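Local coordinates for protein titin (Homo sapiens, PDB 3LCY) that forms, as a giant sarcomeric filament protein, part of the muscle scaffold, represented here by two tandem immunoglobulin domains from its A-band region, at residues A[10-15]-A[28-33]; A[17-22]-A[67-72]; A[97-102]-A[126-131]; A[122-127]-A[156-161]. All coordinates share one frame; numbering follows the deposited sequence.

Contact 1 of 4, residues A[10-15]-A[28-33]; sequences IRKEMK and SCQIVG
Arg-11 and Lys-12 together face Gln-30, a classic beta bulge in an antiparallel pairing. Gln-30 O takes a short, straight bond from Arg-11 N (2.7 Å) and a weak one from Lys-12 N (3.3 Å), while Gln-30 N donates a hydrogen bond to Lys-12 O at 2.9 Å. Before the bulge Ile-10 and Ile-31 run alongside each other, touching CG1 to CG1. Arg-11 crosses Val-32 at about a right angle, with Val-32 CG2 over one face of the guanidinium, offset toward its rim. Lys-12 works differently: its chain bends at chi2 (-97°), which brings CD near Cys-29 CA, and NZ donates to Ser-28 O at 2.6 Å, coming from above the carbonyl plane. On the inner side Met-14 CG packs on Cys-29 CB at 3.5 Å. One water accepts from both Lys-15 N and Ser-28 N, bridging the chains where they diverge. Thr-91 OG1, bonded to Met-14 N, helps hold the departing chain. The segment 10-15 thus leaves the sheet in which strand 24-34 lies between 6-10 and 62-68 and crosses toward strand 88-103, the A to A' switch of I-set domains; Met-14, Cys-29 and Ile-31 all reach Cys-80 of strand 76-83.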
loop_
_atom_site.group_PDB
_atom_site.type_symbol
_atom_site.label_atom_id
_atom_site.label_comp_id
_atom_site.label_asym_id
_atom_site.label_seq_id
_atom_site.Cartn_x
_atom_site.Cartn_y
_atom_site.Cartn_z
ATOM N N ILE A 10 11.426 -2.987 27.367
ATOM C CA ILE A 10 11.523 -3.716 26.125
ATOM C C ILE A 10 12.703 -4.672 26.131
ATOM O O ILE A 10 13.825 -4.266 26.343
ATOM C CB ILE A 10 11.622 -2.733 24.943
ATOM C CG1 ILE A 10 10.306 -1.971 24.798
ATOM C CG2 ILE A 10 11.950 -3.452 23.667
ATOM C CD1 ILE A 10 10.424 -0.653 24.128
ATOM N N ARG A 11 12.428 -5.955 25.902
ATOM C CA ARG A 11 13.470 -6.975 25.831
ATOM C C ARG A 11 13.839 -7.143 24.373
ATOM O O ARG A 11 14.997 -7.158 24.013
ATOM C CB ARG A 11 12.992 -8.290 26.413
ATOM C CG ARG A 11 13.033 -8.321 27.900
ATOM C CD ARG A 11 14.430 -8.576 28.379
ATOM N NE ARG A 11 14.554 -8.409 29.818
ATOM C CZ ARG A 11 14.301 -9.357 30.706
ATOM N NH1 ARG A 11 13.886 -10.547 30.323
ATOM N NH2 ARG A 11 14.453 -9.108 31.986
ATOM N N LYS A 12 12.820 -7.251 23.544
ATOM C CA LYS A 12 12.962 -7.331 22.113
ATOM C C LYS A 12 11.991 -6.322 21.546
ATOM O O LYS A 12 10.812 -6.380 21.810
ATOM C CB LYS A 12 12.635 -8.737 21.631
ATOM C CG LYS A 12 12.744 -8.953 20.141
ATOM C CD LYS A 12 11.393 -8.823 19.452
ATOM C CE LYS A 12 11.539 -8.819 17.938
ATOM N NZ LYS A 12 10.263 -8.593 17.236
ATOM N N GLU A 13 12.497 -5.370 20.788
ATOM C CA GLU A 13 11.654 -4.370 20.164
ATOM C C GLU A 13 11.040 -4.899 18.884
ATOM O O GLU A 13 11.522 -5.852 18.314
ATOM C CB GLU A 13 12.447 -3.109 19.890
ATOM C CG GLU A 13 13.511 -3.268 18.864
ATOM C CD GLU A 13 14.167 -1.973 18.561
ATOM O OE1 GLU A 13 14.409 -1.213 19.510
ATOM O OE2 GLU A 13 14.427 -1.699 17.381
ATOM N N MET A 14 9.981 -4.265 18.427
ATOM C CA MET A 14 9.335 -4.687 17.203
ATOM C C MET A 14 10.239 -4.508 16.007
ATOM O O MET A 14 11.017 -3.579 15.939
ATOM C CB MET A 14 8.034 -3.937 16.982
ATOM C CG MET A 14 6.907 -4.439 17.814
ATOM S SD MET A 14 5.376 -3.739 17.298
ATOM C CE MET A 14 4.836 -4.959 16.139
ATOM N N LYS A 15 10.121 -5.425 15.068
ATOM C CA LYS A 15 10.931 -5.410 13.884
ATOM C C LYS A 15 10.067 -5.369 12.660
ATOM O O LYS A 15 8.935 -5.798 12.674
ATOM C CB LYS A 15 11.778 -6.673 13.814
ATOM C CG LYS A 15 12.750 -6.826 14.917
ATOM C CD LYS A 15 13.836 -5.798 14.842
ATOM C CE LYS A 15 14.667 -5.837 16.093
ATOM N NZ LYS A 15 15.904 -5.057 15.950
ATOM N N SER A 28 5.667 -9.064 16.380
ATOM C CA SER A 28 5.904 -9.451 17.764
ATOM C C SER A 28 6.940 -8.583 18.472
ATOM O O SER A 28 7.773 -7.937 17.835
ATOM C CB SER A 28 6.324 -10.921 17.835
ATOM O OG SER A 28 6.478 -11.346 19.177
ATOM N N CYS A 29 6.879 -8.582 19.800
ATOM C CA CYS A 29 7.838 -7.860 20.623
ATOM C C CYS A 29 7.810 -8.406 22.046
ATOM O O CYS A 29 6.820 -9.003 22.471
ATOM C CB CYS A 29 7.526 -6.362 20.629
ATOM S SG CYS A 29 5.982 -5.931 21.463
ATOM N N GLN A 30 8.854 -8.186 22.829
ATOM C CA GLN A 30 8.870 -8.570 24.223
ATOM C C GLN A 30 9.001 -7.420 25.159
ATOM O O GLN A 30 9.947 -6.722 25.116
ATOM C CB GLN A 30 10.041 -9.453 24.489
ATOM C CG GLN A 30 10.227 -10.483 23.530
ATOM C CD GLN A 30 10.842 -11.640 24.143
ATOM O OE1 GLN A 30 11.170 -11.619 25.294
ATOM N NE2 GLN A 30 10.995 -12.681 23.393
ATOM N N ILE A 31 8.041 -7.270 26.039
ATOM C CA ILE A 31 8.029 -6.251 27.050
ATOM C C ILE A 31 7.698 -6.845 28.405
ATOM O O ILE A 31 6.743 -7.537 28.566
ATOM C CB ILE A 31 7.025 -5.193 26.712
ATOM C CG1 ILE A 31 7.257 -4.687 25.302
ATOM C CG2 ILE A 31 7.123 -4.086 27.649
ATOM C CD1 ILE A 31 6.117 -4.014 24.682
ATOM N N VAL A 32 8.547 -6.567 29.381
ATOM C CA VAL A 32 8.372 -7.101 30.718
ATOM C C VAL A 32 8.156 -6.030 31.774
ATOM O O VAL A 32 8.811 -4.998 31.765
ATOM C CB VAL A 32 9.571 -7.971 31.109
ATOM C CG1 VAL A 32 9.600 -9.226 30.271
ATOM C CG2 VAL A 32 10.852 -7.202 30.924
ATOM N N GLY A 33 7.220 -6.288 32.681
ATOM C CA GLY A 33 6.910 -5.364 33.750
ATOM C C GLY A 33 6.256 -6.062 34.905
ATOM O O GLY A 33 5.773 -7.138 34.737
HETATM O O HOH W 1 8.033 -7.817 14.762
#

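Contact 2 of 4, residues A[17-22]-A[67-72]; sequences VTTKLG and VMTEEQ
Thr-69 meets Gly-22 through CB and OG1 and Thr-19 through CG2. Its CB lies 3.9 Å from Gly-22 N, with Leu-21 CD1 a little farther off. From there the branches part. OG1 sits between the backbone N and the carbonyl carbon (chi1 72°), where it accepts the N-H of Gly-22 at 2.7 Å, a bond bent to 141°; the same hydroxyl also bonds Glu-23 O, so two bonds, to Gly-22 N and Glu-23 O, hold it. CG2, the other branch, reaches Thr-19 CG2 tip to tip at 4.1 Å. The backbone angles of Leu-21 and Gly-22 are those of a type II beta turn, and it carries the chain from strand 17-20 (A') to strand 24-34 (B) at one end of the immunoglobulin sandwich, while 67-72 leaves strand 62-68 (E), B's neighbour in the sheet facing A'. The touching parts, 19-22 and 69-72, run nearly at a right angle. Gly-22 CA also makes a C-H...O contact with Thr-69 O at 3.0 Å. Beyond Thr-69, Leu-21 lays CD1 on the backbone, 3.6 Å from Glu-71 O and 3.8 Å from Glu-70 C, and CD2 approaches Gln-72 CG. Leu-97 of strand 88-103 touches both Leu-21 and Thr-69, and Ile-128 of strand 121-130 touches Leu-21 and Gln-72.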
loop_
_atom_site.group_PDB
_atom_site.type_symbol
_atom_site.label_atom_id
_atom_site.label_comp_id
_atom_site.label_asym_id
_atom_site.label_seq_id
_atom_site.Cartn_x
_atom_site.Cartn_y
_atom_site.Cartn_z
ATOM N N VAL A 17 8.433 -6.436 9.338
ATOM C CA VAL A 17 8.022 -7.764 8.900
ATOM C C VAL A 17 7.445 -7.730 7.491
ATOM O O VAL A 17 6.676 -6.835 7.150
ATOM C CB VAL A 17 6.975 -8.366 9.857
ATOM C CG1 VAL A 17 6.341 -9.608 9.250
ATOM C CG2 VAL A 17 7.610 -8.689 11.196
ATOM N N THR A 18 7.822 -8.710 6.675
ATOM C CA THR A 18 7.290 -8.815 5.323
ATOM C C THR A 18 6.467 -10.086 5.145
ATOM O O THR A 18 6.868 -11.168 5.576
ATOM C CB THR A 18 8.407 -8.774 4.261
ATOM O OG1 THR A 18 7.823 -8.706 2.955
ATOM C CG2 THR A 18 9.286 -10.012 4.355
ATOM N N THR A 19 5.307 -9.947 4.512
ATOM C CA THR A 19 4.442 -11.089 4.259
ATOM C C THR A 19 3.731 -10.928 2.923
ATOM O O THR A 19 3.540 -9.810 2.440
ATOM C CB THR A 19 3.390 -11.261 5.368
ATOM O OG1 THR A 19 2.862 -12.592 5.331
ATOM C CG2 THR A 19 2.257 -10.264 5.184
ATOM N N LYS A 20 3.342 -12.049 2.327
ATOM C CA LYS A 20 2.614 -12.021 1.066
ATOM C C LYS A 20 1.207 -11.477 1.277
ATOM O O LYS A 20 0.499 -11.902 2.192
ATOM C CB LYS A 20 2.541 -13.417 0.448
ATOM C CG LYS A 20 1.642 -13.498 -0.777
ATOM C CD LYS A 20 1.429 -14.934 -1.224
ATOM C CE LYS A 20 0.481 -15.007 -2.413
ATOM N NZ LYS A 20 0.211 -16.412 -2.828
ATOM N N LEU A 21 0.810 -10.530 0.433
ATOM C CA LEU A 21 -0.528 -9.960 0.509
ATOM C C LEU A 21 -1.572 -11.071 0.449
ATOM O O LEU A 21 -1.540 -11.918 -0.444
ATOM C CB LEU A 21 -0.751 -8.955 -0.623
ATOM C CG LEU A 21 -2.131 -8.295 -0.685
ATOM C CD1 LEU A 21 -2.478 -7.640 0.644
ATOM C CD2 LEU A 21 -2.196 -7.281 -1.814
ATOM N N GLY A 22 -2.489 -11.065 1.408
ATOM C CA GLY A 22 -3.505 -12.097 1.489
ATOM C C GLY A 22 -3.182 -13.127 2.554
ATOM O O GLY A 22 -4.042 -13.908 2.956
ATOM N N VAL A 67 -1.967 -10.012 11.634
ATOM C CA VAL A 67 -2.816 -9.314 10.693
ATOM C C VAL A 67 -3.078 -10.207 9.503
ATOM O O VAL A 67 -2.150 -10.695 8.875
ATOM C CB VAL A 67 -2.153 -8.025 10.183
ATOM C CG1 VAL A 67 -3.045 -7.328 9.171
ATOM C CG2 VAL A 67 -1.820 -7.102 11.337
ATOM N N MET A 68 -4.348 -10.421 9.192
ATOM C CA MET A 68 -4.682 -11.238 8.051
ATOM C C MET A 68 -4.835 -10.195 6.978
ATOM O O MET A 68 -5.853 -9.526 6.885
ATOM C CB MET A 68 -5.989 -11.982 8.281
ATOM C CG MET A 68 -6.040 -12.757 9.575
ATOM S SD MET A 68 -4.664 -13.878 9.808
ATOM C CE MET A 68 -4.901 -15.006 8.452
ATOM N N THR A 69 -3.804 -10.058 6.164
ATOM C CA THR A 69 -3.805 -9.086 5.143
ATOM C C THR A 69 -4.771 -9.352 4.037
ATOM O O THR A 69 -4.902 -10.420 3.597
ATOM C CB THR A 69 -2.406 -8.885 4.625
ATOM O OG1 THR A 69 -1.999 -10.004 3.858
ATOM C CG2 THR A 69 -1.497 -8.723 5.740
ATOM N N GLU A 70 -5.469 -8.325 3.618
ATOM C CA GLU A 70 -6.395 -8.448 2.553
ATOM C C GLU A 70 -6.163 -7.422 1.489
ATOM O O GLU A 70 -6.429 -7.648 0.366
ATOM C CB GLU A 70 -7.801 -8.324 3.080
ATOM C CG GLU A 70 -7.960 -7.311 4.152
ATOM C CD GLU A 70 -9.382 -6.959 4.455
ATOM O OE1 GLU A 70 -10.266 -7.515 3.845
ATOM O OE2 GLU A 70 -9.634 -6.122 5.305
ATOM N N GLU A 71 -5.656 -6.277 1.879
ATOM C CA GLU A 71 -5.497 -5.146 0.996
ATOM C C GLU A 71 -4.212 -4.422 1.214
ATOM O O GLU A 71 -3.604 -4.547 2.198
ATOM C CB GLU A 71 -6.675 -4.189 1.126
ATOM C CG GLU A 71 -6.746 -3.500 2.439
ATOM C CD GLU A 71 -7.846 -2.516 2.567
ATOM O OE1 GLU A 71 -8.595 -2.333 1.640
ATOM O OE2 GLU A 71 -7.982 -1.921 3.617
ATOM N N GLN A 72 -3.812 -3.651 0.238
ATOM C CA GLN A 72 -2.575 -2.920 0.261
ATOM C C GLN A 72 -2.457 -1.972 1.404
ATOM O O GLN A 72 -1.418 -1.709 1.856
ATOM C CB GLN A 72 -2.356 -2.201 -1.053
ATOM C CG GLN A 72 -1.576 -2.996 -1.988
ATOM C CD GLN A 72 -1.484 -2.423 -3.345
ATOM O OE1 GLN A 72 -0.632 -2.776 -4.099
ATOM N NE2 GLN A 72 -2.352 -1.549 -3.662
#

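Contact 3 of 4, residues A[97-102]-A[126-131]; sequences LQATPQ and MYIGRP
Ala-99 and Arg-130 exchange both backbone bonds, Ala-99 N to Arg-130 O at 2.8 Å and Arg-130 N to Ala-99 O at 3.0 Å. Ala-99 O is shared, since Asn-181 ND2 donates to it as well. Farther along, Gln-102 and Ile-128 form a second hydrogen-bonded pair: Ile-128 N meets Gln-102 O at 2.6 Å, and Gln-102 N returns a more bent bond to Ile-128 O (2.7 Å). Between the pairs the register slips by one in a beta bulge. Pro-101 has no N-H to give here; its CA instead makes a C-H...O contact with Ile-128 O (3.4 Å), and Gly-129 N is taken up by Gln-72 OE1. This is the junction of the tandem: one continuous strand, 88-103, pairs with 76-83 in the first immunoglobulin domain and with 121-130, the B strand of the second. Arg-130 is the polar hub. A bend at chi2 (-49°) turns CD off the line of the chain; at the end NH1 bonds Gly-129 O at 3.0 Å, from above the carbonyl plane, NE makes a salt bridge with Glu-75, and NH2 bonds Glu-156 O. Its aliphatic part stays against Leu-97, CG to CB 3.7 Å. Gln-102 and Ile-128 run side by side, with OE1 near CG2, and Gln-98 OE1 is bonded by Thr-18 OG1.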
loop_
_atom_site.group_PDB
_atom_site.type_symbol
_atom_site.label_atom_id
_atom_site.label_comp_id
_atom_site.label_asym_id
_atom_site.label_seq_id
_atom_site.Cartn_x
_atom_site.Cartn_y
_atom_site.Cartn_z
ATOM N N LEU A 97 4.436 -5.611 2.329
ATOM C CA LEU A 97 3.673 -6.601 1.583
ATOM C C LEU A 97 4.437 -7.114 0.370
ATOM O O LEU A 97 5.361 -6.463 -0.121
ATOM C CB LEU A 97 2.329 -6.024 1.140
ATOM C CG LEU A 97 1.388 -5.566 2.253
ATOM C CD1 LEU A 97 0.094 -5.034 1.662
ATOM C CD2 LEU A 97 1.108 -6.700 3.225
ATOM N N GLN A 98 4.041 -8.290 -0.104
ATOM C CA GLN A 98 4.599 -8.863 -1.319
ATOM C C GLN A 98 3.472 -9.256 -2.267
ATOM O O GLN A 98 2.574 -10.014 -1.897
ATOM C CB GLN A 98 5.466 -10.080 -0.995
ATOM C CG GLN A 98 6.697 -9.764 -0.169
ATOM C CD GLN A 98 7.458 -11.009 0.237
ATOM O OE1 GLN A 98 8.215 -10.998 1.205
ATOM N NE2 GLN A 98 7.255 -12.094 -0.502
ATOM N N ALA A 99 3.515 -8.732 -3.486
ATOM C CA ALA A 99 2.481 -9.020 -4.470
ATOM C C ALA A 99 2.987 -8.764 -5.882
ATOM O O ALA A 99 3.547 -7.706 -6.169
ATOM C CB ALA A 99 1.237 -8.191 -4.191
ATOM N N THR A 100 2.794 -9.742 -6.761
ATOM C CA THR A 100 3.162 -9.583 -8.158
ATOM C C THR A 100 2.267 -8.519 -8.771
ATOM O O THR A 100 1.065 -8.496 -8.511
ATOM C CB THR A 100 2.987 -10.893 -8.938
ATOM O OG1 THR A 100 1.593 -11.204 -9.047
ATOM C CG2 THR A 100 3.704 -12.031 -8.228
ATOM N N PRO A 101 2.853 -7.622 -9.578
ATOM C CA PRO A 101 2.089 -6.542 -10.205
ATOM C C PRO A 101 0.814 -7.067 -10.855
ATOM O O PRO A 101 0.847 -8.071 -11.567
ATOM C CB PRO A 101 3.055 -6.009 -11.263
ATOM C CG PRO A 101 4.404 -6.282 -10.689
ATOM C CD PRO A 101 4.275 -7.586 -9.956
ATOM N N GLN A 102 -0.297 -6.388 -10.597
ATOM C CA GLN A 102 -1.603 -6.825 -11.070
ATOM C C GLN A 102 -2.547 -5.635 -11.157
ATOM O O GLN A 102 -2.681 -4.873 -10.202
ATOM C CB GLN A 102 -2.184 -7.863 -10.111
ATOM C CG GLN A 102 -3.671 -8.123 -10.297
ATOM C CD GLN A 102 -4.292 -8.833 -9.106
ATOM O OE1 GLN A 102 -3.683 -8.932 -8.039
ATOM N NE2 GLN A 102 -5.512 -9.326 -9.282
ATOM N N MET A 126 -5.770 1.989 -11.451
ATOM C CA MET A 126 -5.535 1.405 -10.141
ATOM C C MET A 126 -4.820 0.060 -10.300
ATOM O O MET A 126 -5.119 -0.723 -11.181
ATOM C CB MET A 126 -6.838 1.242 -9.376
ATOM C CG MET A 126 -7.598 2.522 -9.138
ATOM S SD MET A 126 -6.868 3.642 -7.946
ATOM C CE MET A 126 -7.138 2.791 -6.417
ATOM N N TYR A 127 -3.856 -0.203 -9.444
ATOM C CA TYR A 127 -3.108 -1.436 -9.533
ATOM C C TYR A 127 -2.782 -2.025 -8.181
ATOM O O TYR A 127 -2.842 -1.360 -7.166
ATOM C CB TYR A 127 -1.801 -1.209 -10.278
ATOM C CG TYR A 127 -0.769 -0.519 -9.445
ATOM C CD1 TYR A 127 0.099 -1.236 -8.655
ATOM C CD2 TYR A 127 -0.678 0.855 -9.424
ATOM C CE1 TYR A 127 1.014 -0.611 -7.885
ATOM C CE2 TYR A 127 0.250 1.480 -8.657
ATOM C CZ TYR A 127 1.090 0.740 -7.895
ATOM O OH TYR A 127 2.024 1.345 -7.133
ATOM N N ILE A 128 -2.443 -3.299 -8.189
ATOM C CA ILE A 128 -1.990 -3.951 -6.991
ATOM C C ILE A 128 -0.579 -4.445 -7.264
ATOM O O ILE A 128 -0.355 -5.191 -8.184
ATOM C CB ILE A 128 -2.891 -5.130 -6.601
ATOM C CG1 ILE A 128 -4.211 -4.625 -6.044
ATOM C CG2 ILE A 128 -2.224 -5.986 -5.576
ATOM C CD1 ILE A 128 -5.201 -5.695 -5.789
ATOM N N GLY A 129 0.373 -4.018 -6.458
ATOM C CA GLY A 129 1.723 -4.503 -6.566
ATOM C C GLY A 129 2.647 -4.103 -5.445
ATOM O O GLY A 129 2.830 -2.969 -5.212
ATOM N N ARG A 130 3.246 -5.058 -4.752
ATOM C CA ARG A 130 4.188 -4.728 -3.684
ATOM C C ARG A 130 5.455 -5.550 -3.873
ATOM O O ARG A 130 5.370 -6.743 -4.091
ATOM C CB ARG A 130 3.576 -4.960 -2.305
ATOM C CG ARG A 130 2.573 -3.903 -1.896
ATOM C CD ARG A 130 3.118 -2.500 -2.099
ATOM N NE ARG A 130 2.210 -1.479 -1.589
ATOM C CZ ARG A 130 1.481 -0.672 -2.345
ATOM N NH1 ARG A 130 1.549 -0.752 -3.658
ATOM N NH2 ARG A 130 0.684 0.217 -1.781
ATOM N N PRO A 131 6.632 -4.940 -3.814
ATOM C CA PRO A 131 6.848 -3.514 -3.559
ATOM C C PRO A 131 6.386 -2.664 -4.727
ATOM O O PRO A 131 6.172 -3.191 -5.810
ATOM C CB PRO A 131 8.367 -3.420 -3.442
ATOM C CG PRO A 131 8.870 -4.589 -4.188
ATOM C CD PRO A 131 7.901 -5.671 -3.899
#

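Contact 4 of 4, residues A[122-127]-A[156-161]; sequences RLHVMY and EHYTHL
Leu-123 with Leu-161 and Val-125 with Thr-159 supply the backbone ladder, two hydrogen bonds per pair, the shortest from Leu-123 N to Leu-161 O at 2.7 Å. Past them the strands begin to part: Tyr-127 N reaches His-157 O only weakly, and a water donates to both Tyr-127 O and His-157 O. Polar side chains meet on the face of His-124 and His-160. These two cross at about a right angle, edge atom against edge atom, with ND1 to ND1 at 2.9 Å, a hydrogen bond in which either could donate. Arg-122 NE adds a weak bond to His-160 NE2 (3.2 Å), again near the ring plane. Aromatic contacts follow on the same face. His-124 CE1 stands 3.4 Å over the centre of the Tyr-158 ring, whose plane is tilted 44° from that of the imidazole. Met-126 SD lies beside this ring, 3.8 Å from Tyr-158 CB, in an oblique Met-aromatic contact. Tyr-127 lies across the backbone, its CE2 3.3 Å from Tyr-158 N, and its hydroxyl bonds Thr-155 O. On the opposite face the contact is apolar: Val-125 CB meets Thr-159 CG2 at 3.8 Å, and Leu-123 and Leu-161 approach through CD2. That face looks into the sandwich core, toward Trp-137 of strand 134-139, while strand 158-163 is flanked by 121-130 and 150-154.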
loop_
_atom_site.group_PDB
_atom_site.type_symbol
_atom_site.label_atom_id
_atom_site.label_comp_id
_atom_site.label_asym_id
_atom_site.label_seq_id
_atom_site.Cartn_x
_atom_site.Cartn_y
_atom_site.Cartn_z
ATOM N N ARG A 122 -7.517 12.228 -18.797
ATOM C CA ARG A 122 -6.821 11.608 -17.678
ATOM C C ARG A 122 -7.104 10.112 -17.604
ATOM O O ARG A 122 -8.256 9.690 -17.506
ATOM C CB ARG A 122 -7.203 12.291 -16.362
ATOM C CG ARG A 122 -7.064 13.808 -16.392
ATOM C CD ARG A 122 -7.583 14.457 -15.115
ATOM N NE ARG A 122 -6.517 14.759 -14.164
ATOM C CZ ARG A 122 -5.817 15.890 -14.162
ATOM N NH1 ARG A 122 -4.866 16.086 -13.258
ATOM N NH2 ARG A 122 -6.070 16.829 -15.061
ATOM N N LEU A 123 -6.044 9.311 -17.623
ATOM C CA LEU A 123 -6.178 7.869 -17.511
ATOM C C LEU A 123 -5.728 7.559 -16.091
ATOM O O LEU A 123 -4.581 7.775 -15.733
ATOM C CB LEU A 123 -5.306 7.159 -18.539
ATOM C CG LEU A 123 -5.957 6.849 -19.886
ATOM C CD1 LEU A 123 -6.954 7.909 -20.264
ATOM C CD2 LEU A 123 -4.908 6.702 -20.963
ATOM N N HIS A 124 -6.650 7.048 -15.287
ATOM C CA HIS A 124 -6.389 6.754 -13.883
ATOM C C HIS A 124 -6.441 5.253 -13.614
ATOM O O HIS A 124 -7.513 4.689 -13.400
ATOM C CB HIS A 124 -7.408 7.490 -13.011
ATOM C CG HIS A 124 -7.149 7.376 -11.543
ATOM N ND1 HIS A 124 -6.212 8.139 -10.888
ATOM C CD2 HIS A 124 -7.718 6.587 -10.595
ATOM C CE1 HIS A 124 -6.207 7.831 -9.604
ATOM N NE2 HIS A 124 -7.115 6.889 -9.403
ATOM N N VAL A 125 -5.276 4.611 -13.625
ATOM C CA VAL A 125 -5.196 3.157 -13.497
ATOM C C VAL A 125 -4.845 2.695 -12.084
ATOM O O VAL A 125 -3.747 2.952 -11.591
ATOM C CB VAL A 125 -4.167 2.562 -14.481
ATOM C CG1 VAL A 125 -4.143 1.045 -14.371
ATOM C CG2 VAL A 125 -4.481 2.987 -15.904
ATOM N N MET A 126 -5.770 1.989 -11.451
ATOM C CA MET A 126 -5.535 1.405 -10.141
ATOM C C MET A 126 -4.820 0.060 -10.300
ATOM O O MET A 126 -5.119 -0.723 -11.181
ATOM C CB MET A 126 -6.838 1.242 -9.376
ATOM C CG MET A 126 -7.598 2.522 -9.138
ATOM S SD MET A 126 -6.868 3.642 -7.946
ATOM C CE MET A 126 -7.138 2.791 -6.417
ATOM N N TYR A 127 -3.856 -0.203 -9.444
ATOM C CA TYR A 127 -3.108 -1.436 -9.533
ATOM C C TYR A 127 -2.782 -2.025 -8.181
ATOM O O TYR A 127 -2.842 -1.360 -7.166
ATOM C CB TYR A 127 -1.801 -1.209 -10.278
ATOM C CG TYR A 127 -0.769 -0.519 -9.445
ATOM C CD1 TYR A 127 0.099 -1.236 -8.655
ATOM C CD2 TYR A 127 -0.678 0.855 -9.424
ATOM C CE1 TYR A 127 1.014 -0.611 -7.885
ATOM C CE2 TYR A 127 0.250 1.480 -8.657
ATOM C CZ TYR A 127 1.090 0.740 -7.895
ATOM O OH TYR A 127 2.024 1.345 -7.133
ATOM N N GLU A 156 1.650 4.676 -4.924
ATOM C CA GLU A 156 1.618 3.298 -4.449
ATOM C C GLU A 156 0.219 2.696 -4.573
ATOM O O GLU A 156 -0.036 1.590 -4.099
ATOM C CB GLU A 156 2.112 3.207 -3.002
ATOM C CG GLU A 156 1.099 3.639 -1.952
ATOM C CD GLU A 156 1.024 5.145 -1.779
ATOM O OE1 GLU A 156 1.653 5.876 -2.572
ATOM O OE2 GLU A 156 0.332 5.597 -0.843
ATOM N N HIS A 157 -0.682 3.422 -5.224
ATOM C CA HIS A 157 -2.045 2.939 -5.414
ATOM C C HIS A 157 -2.502 3.032 -6.866
ATOM O O HIS A 157 -3.453 2.361 -7.266
ATOM C CB HIS A 157 -3.021 3.694 -4.507
ATOM C CG HIS A 157 -2.901 3.343 -3.066
ATOM N ND1 HIS A 157 -2.976 2.043 -2.595
ATOM C CD2 HIS A 157 -2.728 4.113 -1.957
ATOM C CE1 HIS A 157 -2.846 2.029 -1.291
ATOM N NE2 HIS A 157 -2.693 3.284 -0.875
ATOM N N TYR A 158 -1.829 3.860 -7.659
ATOM C CA TYR A 158 -2.230 4.049 -9.049
ATOM C C TYR A 158 -1.144 4.698 -9.898
ATOM O O TYR A 158 -0.176 5.251 -9.378
ATOM C CB TYR A 158 -3.504 4.901 -9.122
ATOM C CG TYR A 158 -3.350 6.270 -8.495
ATOM C CD1 TYR A 158 -3.896 6.548 -7.249
ATOM C CD2 TYR A 158 -2.647 7.278 -9.143
ATOM C CE1 TYR A 158 -3.753 7.794 -6.670
ATOM C CE2 TYR A 158 -2.497 8.527 -8.572
ATOM C CZ TYR A 158 -3.052 8.778 -7.333
ATOM O OH TYR A 158 -2.910 10.016 -6.750
ATOM N N THR A 159 -1.322 4.624 -11.212
ATOM C CA THR A 159 -0.511 5.389 -12.145
ATOM C C THR A 159 -1.433 6.298 -12.954
ATOM O O THR A 159 -2.359 5.830 -13.619
ATOM C CB THR A 159 0.305 4.473 -13.074
ATOM O OG1 THR A 159 0.939 5.261 -14.088
ATOM C CG2 THR A 159 -0.591 3.432 -13.724
ATOM N N HIS A 160 -1.186 7.601 -12.875
ATOM C CA HIS A 160 -2.106 8.585 -13.434
ATOM C C HIS A 160 -1.485 9.362 -14.589
ATOM O O HIS A 160 -0.539 10.123 -14.398
ATOM C CB HIS A 160 -2.569 9.550 -12.339
ATOM C CG HIS A 160 -3.681 10.457 -12.760
ATOM N ND1 HIS A 160 -5.005 10.158 -12.552
ATOM C CD2 HIS A 160 -3.661 11.665 -13.384
ATOM C CE1 HIS A 160 -5.761 11.138 -13.024
ATOM N NE2 HIS A 160 -4.965 12.060 -13.533
ATOM N N LEU A 161 -2.027 9.166 -15.788
ATOM C CA LEU A 161 -1.554 9.874 -16.972
ATOM C C LEU A 161 -2.529 10.973 -17.378
ATOM O O LEU A 161 -3.702 10.708 -17.638
ATOM C CB LEU A 161 -1.354 8.905 -18.140
ATOM C CG LEU A 161 -1.059 9.537 -19.505
ATOM C CD1 LEU A 161 0.271 10.273 -19.483
ATOM C CD2 LEU A 161 -1.068 8.489 -20.605
HETATM O O HOH W 2 -5.072 0.333 -6.092
#

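How the contacts relate
Contact 1 and contact 2 belong to the first immunoglobulin domain, contact 4 to the second, and contact 3 lies at the junction between them. Along the chain the segments of contacts 1 and 2 alternate, then contacts 3 and 4 follow, sharing Met-126 and Tyr-127 on strand 121-130. From the centre of contact 1 it is about 22 Å to that of contact 2, about 31 Å to contact 3 and about 39 Å to contact 4, a roughly extended row. Contacts 2 and 3, their centres about 11 Å apart, touch through Gln-72 and Gly-129; contacts 3 and 4 touch through Arg-130 and Glu-156. The continuous strand 88-103 and these polar links join the two domains closely, consistent with a tandem of restricted flexibility.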